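Local atomic coordinates of ORF34P2 (Lactococcus phage p2, PDB entry 2WKD), a protein that binds single-stranded DNA with nanomolar affinity and without sequence specificity, as a phage SSB of the OB-fold clan. Residues D52-Q55 with M56-V60. The protein carries 2 engineered substitutions. Sequence-based numbering, arbitrary orientation.
Sequences DFIQ and MGDTV. Engineered in segment 56-60: Met-56 (natural residue Leu).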
ATOM      1  N   ASP A  52     -11.826 -13.135 -14.596  1.00 31.51           N
ATOM      2  CA  ASP A  52     -12.695 -14.319 -14.684  1.00 32.20           C
ATOM      3  C   ASP A  52     -11.965 -15.639 -14.446  1.00 32.94           C
ATOM      4  O   ASP A  52     -12.558 -16.572 -13.942  1.00 32.71           O
ATOM      5  CB  ASP A  52     -13.425 -14.378 -16.029  1.00 30.19           C
ATOM      6  CG  ASP A  52     -14.459 -13.262 -16.203  1.00 38.20           C
ATOM      7  OD1 ASP A  52     -14.818 -12.577 -15.216  1.00 36.46           O
ATOM      8  OD2 ASP A  52     -14.923 -13.078 -17.356  1.00 43.85           O
ATOM      9  N   PHE A  53     -10.682 -15.720 -14.798  1.00 34.67           N
ATOM     10  CA  PHE A  53      -9.958 -17.000 -14.693  1.00 37.71           C
ATOM     11  C   PHE A  53      -9.603 -17.406 -13.249  1.00 37.82           C
ATOM     12  O   PHE A  53      -9.335 -18.583 -12.980  1.00 40.00           O
ATOM     13  CB  PHE A  53      -8.697 -16.972 -15.558  1.00 36.70           C
ATOM     14  CG  PHE A  53      -7.555 -16.233 -14.929  1.00 40.87           C
ATOM     15  CD1 PHE A  53      -6.609 -16.918 -14.170  1.00 40.56           C
ATOM     16  CD2 PHE A  53      -7.423 -14.855 -15.089  1.00 36.41           C
ATOM     17  CE1 PHE A  53      -5.556 -16.236 -13.586  1.00 41.64           C
ATOM     18  CE2 PHE A  53      -6.371 -14.171 -14.511  1.00 39.40           C
ATOM     19  CZ  PHE A  53      -5.441 -14.856 -13.758  1.00 36.86           C
ATOM     20  N   ILE A  54      -9.592 -16.437 -12.332  1.00 35.03           N
ATOM     21  CA  ILE A  54      -9.294 -16.700 -10.930  1.00 33.39           C
ATOM     22  C   ILE A  54     -10.324 -17.639 -10.328  1.00 33.34           C
ATOM     23  O   ILE A  54     -11.510 -17.478 -10.565  1.00 32.48           O
ATOM     24  CB  ILE A  54      -9.177 -15.371 -10.114  1.00 34.02           C
ATOM     25  CG1 ILE A  54      -7.928 -14.586 -10.551  1.00 30.15           C
ATOM     26  CG2 ILE A  54      -9.122 -15.637  -8.616  1.00 28.41           C
ATOM     27  CD1 ILE A  54      -6.611 -15.335 -10.346  1.00 33.45           C
ATOM     28  N   GLN A  55      -9.849 -18.615  -9.555  1.00 33.74           N
ATOM     29  CA  GLN A  55     -10.697 -19.605  -8.888  1.00 32.73           C
ATOM     30  C   GLN A  55     -10.517 -19.589  -7.369  1.00 32.88           C
ATOM     31  O   GLN A  55      -9.465 -19.213  -6.867  1.00 29.53           O
ATOM     32  CB  GLN A  55     -10.397 -21.001  -9.438  1.00 34.33           C
ATOM     33  CG  GLN A  55     -10.947 -21.200 -10.851  1.00 41.37           C
ATOM     34  CD  GLN A  55     -11.145 -22.651 -11.197  1.00 56.45           C
ATOM     35  OE1 GLN A  55     -10.190 -23.354 -11.544  1.00 57.24           O
ATOM     36  NE2 GLN A  55     -12.396 -23.119 -11.113  1.00 54.71           N
HETATM   37  N   MSE A  56     -11.555 -19.985  -6.639  1.00 32.17           N
HETATM   38  CA  MSE A  56     -11.455 -20.136  -5.189  1.00 33.23           C
HETATM   39  C   MSE A  56     -10.278 -21.047  -4.856  1.00 33.04           C
HETATM   40  O   MSE A  56     -10.135 -22.130  -5.431  1.00 33.25           O
HETATM   41  CB  MSE A  56     -12.752 -20.691  -4.593  1.00 32.85           C
HETATM   42  CG  MSE A  56     -13.994 -19.823  -4.847  1.00 31.45           C
HETATM   43 SE   MSE A  56     -13.837 -18.073  -3.993  1.00 37.30          SE
HETATM   44  CE  MSE A  56     -14.375 -18.582  -2.194  1.00 40.65           C
ATOM     45  N   GLY A  57      -9.413 -20.583  -3.960  1.00 32.47           N
ATOM     46  CA  GLY A  57      -8.213 -21.342  -3.600  1.00 31.91           C
ATOM     47  C   GLY A  57      -6.947 -20.859  -4.279  1.00 33.52           C
ATOM     48  O   GLY A  57      -5.843 -21.205  -3.849  1.00 32.20           O
ATOM     49  N   ASP A  58      -7.082 -20.044  -5.323  1.00 31.56           N
ATOM     50  CA  ASP A  58      -5.906 -19.447  -5.957  1.00 33.13           C
ATOM     51  C   ASP A  58      -5.230 -18.452  -5.017  1.00 32.76           C
ATOM     52  O   ASP A  58      -5.899 -17.800  -4.207  1.00 33.31           O
ATOM     53  CB  ASP A  58      -6.298 -18.712  -7.247  1.00 32.41           C
ATOM     54  CG  ASP A  58      -6.619 -19.650  -8.399  1.00 38.59           C
ATOM     55  OD1 ASP A  58      -6.485 -20.893  -8.249  1.00 37.54           O
ATOM     56  OD2 ASP A  58      -7.018 -19.123  -9.467  1.00 39.43           O
ATOM     57  N   THR A  59      -3.908 -18.334  -5.137  1.00 32.50           N
ATOM     58  CA  THR A  59      -3.160 -17.242  -4.503  1.00 33.16           C
ATOM     59  C   THR A  59      -2.997 -16.175  -5.585  1.00 33.27           C
ATOM     60  O   THR A  59      -2.680 -16.505  -6.752  1.00 31.89           O
ATOM     61  CB  THR A  59      -1.777 -17.707  -3.985  1.00 35.64           C
ATOM     62  OG1 THR A  59      -1.944 -18.825  -3.106  1.00 38.20           O
ATOM     63  CG2 THR A  59      -1.029 -16.583  -3.240  1.00 34.20           C
ATOM     64  N   VAL A  60      -3.260 -14.915  -5.212  1.00 29.01           N
ATOM     65  CA  VAL A  60      -3.183 -13.795  -6.144  1.00 30.67           C
ATOM     66  C   VAL A  60      -2.378 -12.634  -5.586  1.00 32.31           C
ATOM     67  O   VAL A  60      -2.269 -12.463  -4.365  1.00 33.41           O
ATOM     68  CB  VAL A  60      -4.588 -13.252  -6.524  1.00 31.50           C
ATOM     69  CG1 VAL A  60      -5.373 -14.294  -7.326  1.00 34.34           C
ATOM     70  CG2 VAL A  60      -5.363 -12.804  -5.266  1.00 32.95           C
TER
HETATM   71  O   HOH W   1      -7.263 -19.914 -11.805  1.00 30.89           O
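Asp-58 reaches back across a tight turn to the backbone of Gln-55. Its CB lies 3.2 Å from Gln-55 O, close beside the turn's own hydrogen bond, in which Asp-58 N donates to that same oxygen at 3.0 Å. With CG anti to its own carbonyl carbon (chi1 -74°), the carboxylate swings toward the incoming chain. CG passes near Gln-55 O, and Asp-58 OD1 is 4.1 Å from Gln-55 CB. Asp-58 OD2 accepts from Gln-55 N at 2.9 Å, an almost straight bond (166° at the hydrogen), although the N-H arrives from above the carboxylate plane, 65° out of it. A water donates to OD2 and to Phe-53 O, carrying the link two residues further back. Aspartate suits this place because its short chain is just long enough to set OD2 in line with the Gln-55 N-H.

Residues Gln-55 to Asp-58 form a type II beta turn, whose third position, Gly-57, has a positive phi that suits glycine: a CB here would be jammed against the preceding carbonyl oxygen. The engineered Met-56, a selenomethionine, touches Gln-55 through CB, and its bent chain otherwise leads away.

Beneath the polar turn, the branched side chains of Ile-54 and Val-60 suit a buried apolar contact: Ile-54 CD1 meets Val-60 CG1 at a tight 3.4 Å. Ile-54 also packs on Lys-86 of strand 77-87, joining the loop to the sheet.

Two hydrogen bonds and a water thus help set how the chain turns into strand 59-68, while the amide, the water and a weak, long ion pair with Lys-86 would probably favour the ionised form of Asp-58.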